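Local coordinates for protein luciferase-like monooxygenase (Streptomyces bottropensis, PDB 4US5) that probably acts as a flavin-utilising monooxygenase of the bacterial luciferase family, using molecular oxygen to oxidise a substrate, at residues H27-E30 and L31-A35; V93-T96 and L97-L100; W138-L141 and E142-R145. All coordinates share one frame; numbering follows the deposited sequence.

Contact 1. Residues H27-E30 and L31-A35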
ATOM      1  N   HIS B  27       4.545  -8.689 -14.616  1.00 17.58           N
ATOM      2  CA  HIS B  27       5.524  -9.785 -14.566  1.00 17.58           C
ATOM      3  C   HIS B  27       5.881 -10.203 -13.164  1.00 16.93           C
ATOM      4  O   HIS B  27       6.169 -11.397 -12.922  1.00 18.33           O
ATOM      5  CB  HIS B  27       6.750  -9.435 -15.360  1.00 17.81           C
ATOM      6  CG  HIS B  27       6.528  -9.471 -16.823  1.00 18.54           C
ATOM      7  ND1 HIS B  27       7.277  -8.731 -17.700  1.00 20.40           N
ATOM      8  CD2 HIS B  27       5.586 -10.106 -17.568  1.00 19.72           C
ATOM      9  CE1 HIS B  27       6.801  -8.875 -18.924  1.00 20.50           C
ATOM     10  NE2 HIS B  27       5.796  -9.735 -18.880  1.00 19.51           N
ATOM     11  N   SER B  28       5.826  -9.269 -12.215  1.00 17.50           N
ATOM     12  CA  SER B  28       6.088  -9.586 -10.787  1.00 16.02           C
ATOM     13  C   SER B  28       5.057 -10.479 -10.257  1.00 15.81           C
ATOM     14  O   SER B  28       5.333 -11.474  -9.569  1.00 14.58           O
ATOM     15  CB  SER B  28       6.121  -8.306  -9.929  1.00 18.74           C
ATOM     16  OG  SER B  28       7.220  -7.504 -10.281  1.00 21.19           O
ATOM     17  N   ILE B  29       3.816 -10.175 -10.594  1.00 16.11           N
ATOM     18  CA  ILE B  29       2.706 -11.025 -10.177  1.00 17.19           C
ATOM     19  C   ILE B  29       2.791 -12.443 -10.747  1.00 16.58           C
ATOM     20  O   ILE B  29       2.603 -13.431 -10.021  1.00 16.88           O
ATOM     21  CB  ILE B  29       1.365 -10.358 -10.587  1.00 17.63           C
ATOM     22  CG1 ILE B  29       1.205  -9.047  -9.833  1.00 18.64           C
ATOM     23  CG2 ILE B  29       0.188 -11.276 -10.317  1.00 18.96           C
ATOM     24  CD1 ILE B  29       0.113  -8.129 -10.381  1.00 20.92           C
ATOM     25  N   GLU B  30       3.115 -12.537 -12.034  1.00 17.45           N
ATOM     26  CA  GLU B  30       3.297 -13.808 -12.689  1.00 19.17           C
ATOM     27  C   GLU B  30       4.420 -14.636 -12.042  1.00 17.11           C
ATOM     28  O   GLU B  30       4.264 -15.850 -11.761  1.00 16.39           O
ATOM     29  CB  GLU B  30       3.649 -13.614 -14.159  1.00 21.05           C
ATOM     30  CG  GLU B  30       3.555 -14.925 -14.927  1.00 24.54           C
ATOM     31  CD  GLU B  30       3.772 -14.796 -16.428  1.00 28.23           C
ATOM     32  OE1 GLU B  30       4.242 -13.717 -16.904  1.00 23.70           O
ATOM     33  OE2 GLU B  30       3.493 -15.822 -17.130  1.00 26.93           O
ATOM     34  N   LEU B  31       5.509 -13.978 -11.729  1.00 16.36           N
ATOM     35  CA  LEU B  31       6.629 -14.658 -11.065  1.00 15.69           C
ATOM     36  C   LEU B  31       6.244 -15.114  -9.677  1.00 15.90           C
ATOM     37  O   LEU B  31       6.589 -16.228  -9.260  1.00 16.88           O
ATOM     38  CB  LEU B  31       7.866 -13.782 -11.041  1.00 16.39           C
ATOM     39  CG  LEU B  31       9.076 -14.359 -10.333  1.00 18.03           C
ATOM     40  CD1 LEU B  31       9.536 -15.656 -10.976  1.00 18.52           C
ATOM     41  CD2 LEU B  31      10.206 -13.329 -10.313  1.00 21.24           C
ATOM     42  N   ALA B  32       5.508 -14.288  -8.940  1.00 15.34           N
ATOM     43  CA  ALA B  32       5.066 -14.666  -7.612  1.00 16.32           C
ATOM     44  C   ALA B  32       4.118 -15.887  -7.620  1.00 18.14           C
ATOM     45  O   ALA B  32       4.233 -16.745  -6.786  1.00 17.66           O
ATOM     46  CB  ALA B  32       4.384 -13.502  -6.931  1.00 16.33           C
ATOM     47  N   ARG B  33       3.191 -15.923  -8.570  0.50 19.74           N
ATOM     48  CA  ARG B  33       2.302 -17.083  -8.718  0.50 20.23           C
ATOM     49  C   ARG B  33       3.117 -18.355  -9.018  0.50 19.39           C
ATOM     50  O   ARG B  33       2.903 -19.408  -8.406  0.50 18.47           O
ATOM     51  CB  ARG B  33       1.297 -16.843  -9.829  0.50 23.41           C
ATOM     52  CG  ARG B  33       0.209 -15.825  -9.520  0.50 26.56           C
ATOM     53  CD  ARG B  33      -0.710 -15.835 -10.751  0.50 29.39           C
ATOM     54  NE  ARG B  33      -1.737 -14.817 -10.777  0.50 32.44           N
ATOM     55  CZ  ARG B  33      -1.812 -13.860 -11.689  0.50 32.43           C
ATOM     56  NH1 ARG B  33      -0.884 -13.754 -12.637  0.50 33.53           N
ATOM     57  NH2 ARG B  33      -2.809 -12.992 -11.633  0.50 32.59           N
ATOM     58  N   LEU B  34       4.106 -18.227  -9.891  1.00 18.71           N
ATOM     59  CA  LEU B  34       5.004 -19.365 -10.191  1.00 20.69           C
ATOM     60  C   LEU B  34       5.762 -19.807  -8.961  1.00 19.69           C
ATOM     61  O   LEU B  34       5.792 -21.003  -8.621  1.00 19.16           O
ATOM     62  CB  LEU B  34       5.938 -19.029 -11.326  1.00 20.63           C
ATOM     63  CG  LEU B  34       6.926 -20.142 -11.718  1.00 22.14           C
ATOM     64  CD1 LEU B  34       6.158 -21.386 -12.228  1.00 23.70           C
ATOM     65  CD2 LEU B  34       7.863 -19.664 -12.769  1.00 25.32           C
ATOM     66  N   ALA B  35       6.356 -18.836  -8.268  1.00 19.55           N
ATOM     67  CA  ALA B  35       7.118 -19.122  -7.075  1.00 19.73           C
ATOM     68  C   ALA B  35       6.265 -19.761  -5.999  1.00 18.46           C
ATOM     69  O   ALA B  35       6.708 -20.679  -5.280  1.00 18.20           O
ATOM     70  CB  ALA B  35       7.785 -17.849  -6.577  1.00 17.90           C
TER

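Contact 2. Residues V93-T96 and L97-L100. With NA (sodium ion), chain P.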
ATOM      1  N   VAL B  93       0.838   0.271   8.143  1.00 17.08           N
ATOM      2  CA  VAL B  93       0.759  -0.329   6.802  1.00 17.54           C
ATOM      3  C   VAL B  93       0.881  -1.854   6.900  1.00 18.65           C
ATOM      4  O   VAL B  93       0.097  -2.595   6.310  1.00 16.48           O
ATOM      5  CB  VAL B  93       1.858   0.275   5.890  1.00 16.89           C
ATOM      6  CG1 VAL B  93       2.063  -0.530   4.614  1.00 17.75           C
ATOM      7  CG2 VAL B  93       1.508   1.733   5.532  1.00 17.33           C
ATOM      8  N   PHE B  94       1.869  -2.323   7.645  1.00 16.59           N
ATOM      9  CA  PHE B  94       2.130  -3.730   7.684  1.00 16.12           C
ATOM     10  C   PHE B  94       1.178  -4.472   8.601  1.00 18.20           C
ATOM     11  O   PHE B  94       0.915  -5.637   8.373  1.00 21.52           O
ATOM     12  CB  PHE B  94       3.610  -4.024   7.911  1.00 14.98           C
ATOM     13  CG  PHE B  94       4.440  -3.844   6.641  1.00 14.70           C
ATOM     14  CD1 PHE B  94       4.706  -2.577   6.159  1.00 15.00           C
ATOM     15  CD2 PHE B  94       4.776  -4.915   5.876  1.00 14.81           C
ATOM     16  CE1 PHE B  94       5.396  -2.407   4.975  1.00 16.04           C
ATOM     17  CE2 PHE B  94       5.456  -4.767   4.680  1.00 13.86           C
ATOM     18  CZ  PHE B  94       5.749  -3.512   4.206  1.00 14.65           C
ATOM     19  N   ARG B  95       0.628  -3.790   9.616  1.00 19.05           N
ATOM     20  CA  ARG B  95      -0.483  -4.351  10.363  1.00 19.41           C
ATOM     21  C   ARG B  95      -1.730  -4.536   9.484  1.00 19.64           C
ATOM     22  O   ARG B  95      -2.478  -5.491   9.669  1.00 19.19           O
ATOM     23  CB  ARG B  95      -0.824  -3.489  11.605  1.00 22.63           C
ATOM     24  CG  ARG B  95       0.215  -3.578  12.742  1.00 25.27           C
ATOM     25  CD  ARG B  95      -0.437  -3.550  14.109  1.00 28.63           C
ATOM     26  NE  ARG B  95      -1.068  -4.834  14.225  1.00 34.42           N
ATOM     27  CZ  ARG B  95      -0.471  -5.930  14.684  1.00 34.94           C
ATOM     28  NH1 ARG B  95       0.739  -5.888  15.231  1.00 35.72           N
ATOM     29  NH2 ARG B  95      -1.116  -7.062  14.620  1.00 36.71           N
ATOM     30  N   THR B  96      -1.976  -3.592   8.591  1.00 18.09           N
ATOM     31  CA  THR B  96      -3.103  -3.699   7.662  1.00 17.99           C
ATOM     32  C   THR B  96      -2.889  -4.911   6.736  1.00 16.94           C
ATOM     33  O   THR B  96      -3.782  -5.751   6.565  1.00 15.95           O
ATOM     34  CB  THR B  96      -3.286  -2.376   6.844  1.00 18.98           C
ATOM     35  OG1 THR B  96      -3.400  -1.252   7.747  1.00 19.32           O
ATOM     36  CG2 THR B  96      -4.509  -2.463   5.965  1.00 18.75           C
ATOM     37  N   LEU B  97      -1.666  -5.093   6.241  1.00 16.25           N
ATOM     38  CA  LEU B  97      -1.349  -6.265   5.437  1.00 17.09           C
ATOM     39  C   LEU B  97      -1.565  -7.536   6.222  1.00 17.10           C
ATOM     40  O   LEU B  97      -2.149  -8.489   5.716  1.00 17.02           O
ATOM     41  CB  LEU B  97       0.088  -6.178   4.890  1.00 15.55           C
ATOM     42  CG  LEU B  97       0.312  -5.146   3.763  1.00 15.18           C
ATOM     43  CD1 LEU B  97       1.784  -4.881   3.541  1.00 14.77           C
ATOM     44  CD2 LEU B  97      -0.311  -5.598   2.465  1.00 15.41           C
ATOM     45  N   HIS B  98      -1.089  -7.541   7.470  1.00 17.11           N
ATOM     46  CA  HIS B  98      -1.237  -8.719   8.336  1.00 17.58           C
ATOM     47  C   HIS B  98      -2.715  -9.021   8.581  1.00 17.97           C
ATOM     48  O   HIS B  98      -3.105 -10.183   8.629  1.00 18.63           O
ATOM     49  CB  HIS B  98      -0.473  -8.490   9.636  1.00 19.65           C
ATOM     50  CG  HIS B  98      -0.727  -9.513  10.691  1.00 20.49           C
ATOM     51  ND1 HIS B  98      -0.182 -10.776  10.636  1.00 21.29           N
ATOM     52  CD2 HIS B  98      -1.395  -9.436  11.871  1.00 20.20           C
ATOM     53  CE1 HIS B  98      -0.527 -11.445  11.725  1.00 22.84           C
ATOM     54  NE2 HIS B  98      -1.284 -10.659  12.482  1.00 20.63           N
ATOM     55  N   ALA B  99      -3.540  -7.986   8.697  1.00 17.70           N
ATOM     56  CA  ALA B  99      -4.970  -8.189   8.948  1.00 19.25           C
ATOM     57  C   ALA B  99      -5.677  -8.766   7.722  1.00 18.78           C
ATOM     58  O   ALA B  99      -6.614  -9.557   7.858  1.00 18.28           O
ATOM     59  CB  ALA B  99      -5.613  -6.887   9.393  1.00 18.74           C
ATOM     60  N   LEU B 100      -5.169  -8.453   6.517  1.00 18.26           N
ATOM     61  CA  LEU B 100      -5.651  -9.045   5.278  1.00 16.48           C
ATOM     62  C   LEU B 100      -5.100 -10.464   5.052  1.00 19.01           C
ATOM     63  O   LEU B 100      -5.795 -11.309   4.483  1.00 16.36           O
ATOM     64  CB  LEU B 100      -5.251  -8.176   4.096  1.00 18.11           C
ATOM     65  CG  LEU B 100      -6.060  -6.913   3.870  1.00 17.01           C
ATOM     66  CD1 LEU B 100      -5.412  -6.080   2.767  1.00 18.61           C
ATOM     67  CD2 LEU B 100      -7.480  -7.273   3.473  1.00 18.39           C
TER
HETATM   68 NA    NA P1339       2.010 -11.484   8.963  1.00 28.42          NA
HETATM   69  O   HOH W   1       3.961 -13.278  10.126  1.00 21.90           O

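Contact 3. Residues W138-L141 and E142-R145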
ATOM      1  N   TRP B 138      18.762   2.178  13.297  1.00 34.68           N
ATOM      2  CA  TRP B 138      18.588   1.181  14.360  1.00 39.94           C
ATOM      3  C   TRP B 138      17.639   1.676  15.440  1.00 36.51           C
ATOM      4  O   TRP B 138      16.852   0.891  15.988  1.00 37.65           O
ATOM      5  CB  TRP B 138      19.918   0.749  14.984  1.00 46.66           C
ATOM      6  CG  TRP B 138      21.036   0.500  14.003  1.00 50.41           C
ATOM      7  CD1 TRP B 138      22.335   0.901  14.141  1.00 55.22           C
ATOM      8  CD2 TRP B 138      20.958  -0.179  12.733  1.00 49.84           C
ATOM      9  NE1 TRP B 138      23.067   0.507  13.052  1.00 58.03           N
ATOM     10  CE2 TRP B 138      22.248  -0.151  12.169  1.00 52.29           C
ATOM     11  CE3 TRP B 138      19.925  -0.808  12.025  1.00 54.37           C
ATOM     12  CZ2 TRP B 138      22.543  -0.730  10.917  1.00 52.67           C
ATOM     13  CZ3 TRP B 138      20.215  -1.374  10.780  1.00 55.65           C
ATOM     14  CH2 TRP B 138      21.523  -1.332  10.240  1.00 56.50           C
ATOM     15  N   ARG B 139      17.643   2.978  15.686  1.00 33.54           N
ATOM     16  CA  ARG B 139      16.657   3.601  16.553  1.00 36.36           C
ATOM     17  C   ARG B 139      15.221   3.498  15.994  1.00 35.50           C
ATOM     18  O   ARG B 139      14.280   3.200  16.725  1.00 30.56           O
ATOM     19  CB  ARG B 139      16.982   5.072  16.743  1.00 41.57           C
ATOM     20  CG  ARG B 139      16.165   5.766  17.828  1.00 51.01           C
ATOM     21  CD  ARG B 139      16.293   7.280  17.794  1.00 61.70           C
ATOM     22  NE  ARG B 139      17.654   7.752  18.104  1.00 73.49           N
ATOM     23  CZ  ARG B 139      18.100   8.066  19.332  1.00 78.56           C
ATOM     24  NH1 ARG B 139      17.315   7.949  20.401  1.00 75.04           N
ATOM     25  NH2 ARG B 139      19.350   8.492  19.496  1.00 78.95           N
ATOM     26  N   ARG B 140      15.069   3.787  14.715  1.00 28.33           N
ATOM     27  CA  ARG B 140      13.752   3.655  14.044  1.00 28.02           C
ATOM     28  C   ARG B 140      13.261   2.228  14.091  1.00 25.28           C
ATOM     29  O   ARG B 140      12.088   1.957  14.298  1.00 26.14           O
ATOM     30  CB  ARG B 140      13.857   4.096  12.594  1.00 26.17           C
ATOM     31  CG  ARG B 140      13.881   5.568  12.391  1.00 28.07           C
ATOM     32  CD  ARG B 140      14.277   5.920  10.961  1.00 28.74           C
ATOM     33  NE  ARG B 140      14.367   7.351  10.852  1.00 30.28           N
ATOM     34  CZ  ARG B 140      13.352   8.154  10.623  1.00 30.54           C
ATOM     35  NH1 ARG B 140      12.161   7.682  10.334  1.00 32.75           N
ATOM     36  NH2 ARG B 140      13.551   9.455  10.635  1.00 36.01           N
ATOM     37  N   LEU B 141      14.184   1.309  13.930  1.00 25.88           N
ATOM     38  CA  LEU B 141      13.877  -0.091  13.952  1.00 29.04           C
ATOM     39  C   LEU B 141      13.367  -0.537  15.341  1.00 32.45           C
ATOM     40  O   LEU B 141      12.437  -1.333  15.441  1.00 28.75           O
ATOM     41  CB  LEU B 141      15.131  -0.863  13.516  1.00 33.12           C
ATOM     42  CG  LEU B 141      15.078  -2.322  13.141  1.00 40.45           C
ATOM     43  CD1 LEU B 141      13.963  -2.644  12.173  1.00 41.74           C
ATOM     44  CD2 LEU B 141      16.432  -2.699  12.533  1.00 43.83           C
ATOM     45  N   GLU B 142      13.954   0.006  16.395  1.00 32.98           N
ATOM     46  CA  GLU B 142      13.448  -0.218  17.758  1.00 35.82           C
ATOM     47  C   GLU B 142      12.071   0.386  17.945  1.00 31.54           C
ATOM     48  O   GLU B 142      11.206  -0.200  18.577  1.00 30.44           O
ATOM     49  CB  GLU B 142      14.362   0.449  18.831  1.00 41.46           C
ATOM     50  CG  GLU B 142      14.572  -0.452  20.051  1.00 51.65           C
ATOM     51  CD  GLU B 142      15.656  -1.459  19.810  1.00 54.66           C
ATOM     52  OE1 GLU B 142      16.841  -1.142  20.115  1.00 55.16           O
ATOM     53  OE2 GLU B 142      15.311  -2.567  19.329  1.00 56.15           O
ATOM     54  N   GLN B 143      11.889   1.599  17.443  1.00 28.61           N
ATOM     55  CA  GLN B 143      10.585   2.247  17.509  1.00 29.26           C
ATOM     56  C   GLN B 143       9.522   1.418  16.780  1.00 26.42           C
ATOM     57  O   GLN B 143       8.403   1.259  17.251  1.00 25.77           O
ATOM     58  CB  GLN B 143      10.625   3.599  16.838  1.00 33.91           C
ATOM     59  CG  GLN B 143      11.266   4.735  17.582  1.00 41.59           C
ATOM     60  CD  GLN B 143      11.026   6.031  16.829  1.00 47.80           C
ATOM     61  OE1 GLN B 143      11.718   6.324  15.857  1.00 51.27           O
ATOM     62  NE2 GLN B 143       9.987   6.768  17.217  1.00 52.07           N
ATOM     63  N   LEU B 144       9.880   0.915  15.608  1.00 24.82           N
ATOM     64  CA  LEU B 144       8.964   0.074  14.813  1.00 23.51           C
ATOM     65  C   LEU B 144       8.576  -1.154  15.611  1.00 23.54           C
ATOM     66  O   LEU B 144       7.422  -1.517  15.677  1.00 23.43           O
ATOM     67  CB  LEU B 144       9.639  -0.313  13.500  1.00 22.55           C
ATOM     68  CG  LEU B 144       8.915  -1.293  12.597  1.00 22.70           C
ATOM     69  CD1 LEU B 144       7.507  -0.806  12.280  1.00 20.69           C
ATOM     70  CD2 LEU B 144       9.733  -1.464  11.323  1.00 24.23           C
ATOM     71  N   ARG B 145       9.570  -1.836  16.178  1.00 27.00           N
ATOM     72  CA  ARG B 145       9.313  -3.055  16.965  1.00 30.23           C
ATOM     73  C   ARG B 145       8.376  -2.742  18.138  1.00 26.90           C
ATOM     74  O   ARG B 145       7.463  -3.510  18.413  1.00 30.41           O
ATOM     75  CB  ARG B 145      10.669  -3.662  17.403  1.00 33.49           C
ATOM     76  CG  ARG B 145      10.718  -5.049  17.984  1.00 39.41           C
ATOM     77  CD  ARG B 145      12.173  -5.323  18.393  1.00 38.98           C
ATOM     78  NE  ARG B 145      12.700  -6.557  17.847  1.00 40.46           N
ATOM     79  CZ  ARG B 145      13.978  -6.928  17.949  1.00 35.44           C
ATOM     80  NH1 ARG B 145      14.857  -6.155  18.559  1.00 36.87           N
ATOM     81  NH2 ARG B 145      14.366  -8.086  17.442  1.00 37.73           N
TER

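Contact 1. Residues H27-E30 and L31-A35
I29 and R33 touch one turn apart on helix 21-38, the helix of the right-handed beta-alpha-beta crossover between strands 6-11 and 42-45 of this TIM-barrel-type luciferase fold. Their side chains run alongside each other and point the same way. In the conformer of R33 described here, one of two, the methyl CG2 of I29 stands over one face of the guanidinium, 3.5 Å from R33 CZ. R33 reaches this position with CG anti to its carbonyl carbon (chi1 -72°) and a chain extended as far as NE, while R33 CG passes 3.4 Å from I29 O. Beyond the pair, the polar end of R33 forms a salt bridge with E69, and I29 also packs on L100 of the second subunit. The backbone beneath is regular alpha-helix: R33 N donates to I29 O at 2.9 Å, and L34 N to E30 O at 3.0 Å. On other faces of the helix, A32 and L31 cover F43 of strand 42-45, and E30 turns its carboxylate to Q319, at the start of helix 319-332. S28 lies a turn below A32. A sodium ion lies about 3 Å from the side chain of S28, whose OG hydrogen-bonds to E11 and to S24 O, both of them residues of a sodium site. S28 O in turn accepts A32 N at 2.9 Å, with the A32 methyl CB 3.5 Å from the same oxygen.

Contact 2. Residues V93-T96 and L97-L100
L97 lays its methyl CD1 over one face of the F94 ring, the tight part of this turn of helix. CD1 is 4.0 Å from the F94 ring centroid and displaced toward the rim, a CH-pi contact in which the two side chains lie side by side and point the same way. With L97 CG anti to its carbonyl carbon (chi1 -72°), CD1 is brought to F94 CD2 and CE2. V93 packs less closely, its CG1 4.5 Å from L97 CD1. Helix 87-100 links strands 74-81 and 105-110 in a beta-alpha-beta crossover of the barrel; F94 packs against both strands, whereas V93 and L97 reach I61 of the second subunit. Backbone bonds such as H98 N to F94 O, 2.9 Å, join the turns. The side of R95 and H98 is polar and more loosely packed, with a sodium ion and its water beside it. The guanidinium and imidazole planes stand 82° apart, with R95 NH2 3.6 Å from H98 CD2; R95 gives NH2 to G164 O and NE to P160 O, and H98 gives NE2 to P163 O. The bond to P163 O probably keeps the proton on NE2 and leaves ND1 to the sodium ion, 2.9 Å away. I105 shares this metal site, and the ion also holds a water, the oxygen of water 1 lying 2.9 Å from it. A leucine in place of H98 would probably leave the sodium without its nitrogen ligand and P163 O without its donor.

Contact 3. Residues W138-L141 and E142-R145
Q143 runs alongside the preceding turn toward R140, its amide oxygen OE1 coming within 3.8 Å of R140 CA. With CG anti to the carbonyl carbon (chi1 -77°) and the chain extended beyond it, Q143 brings CG to 3.5 Å from R139 O. The amide and guanidinium planes of the pair are inclined by 62°, and the side chains touch only lightly, R140 CG lying 4.2 Å from Q143 OE1. On the buried side L141 and L144 meet loosely, 4.5 Å between L141 CD1 and L144 CD2, while L144 N makes a 2.8 Å backbone hydrogen bond to R140 O. All this lies on helix 134-147, which packs on the outside of the barrel: L144 covers L168 of strand 167-172 and A91 of helix 87-100, and L141 rests on L184 of helix 175-184. In the next shell R140 is steered by acids: NE forms a salt bridge with D136 one turn earlier, and NH1 one with D125 of the second subunit. At the far end R145 is fixed chiefly by L184 O, which accepts from its NH2, and its NH1 makes a long salt bridge of 3.7 Å to E142 OE2.

The three contacts follow one another along the chain, each within a single helix: contact 1 on helix 21-38, contact 2 on helix 87-100, contact 3 on helix 134-147. All belong to the layer of helices around the parallel barrel sheet, and within one chain none touches another. The centres of contacts 1 and 2 are about 21 Å apart, those of contacts 2 and 3 about 18 Å, with nearest atoms about 7 Å apart; contacts 1 and 3, about 31 Å apart, lie on opposite sides of the chain's centre. Helix 59-68 packs against the helices of contacts 1 and 2. Each contact also reaches the second subunit, and L100 of contact 2 meets I29 of the other subunit's contact 1, so these helices help form the dimer.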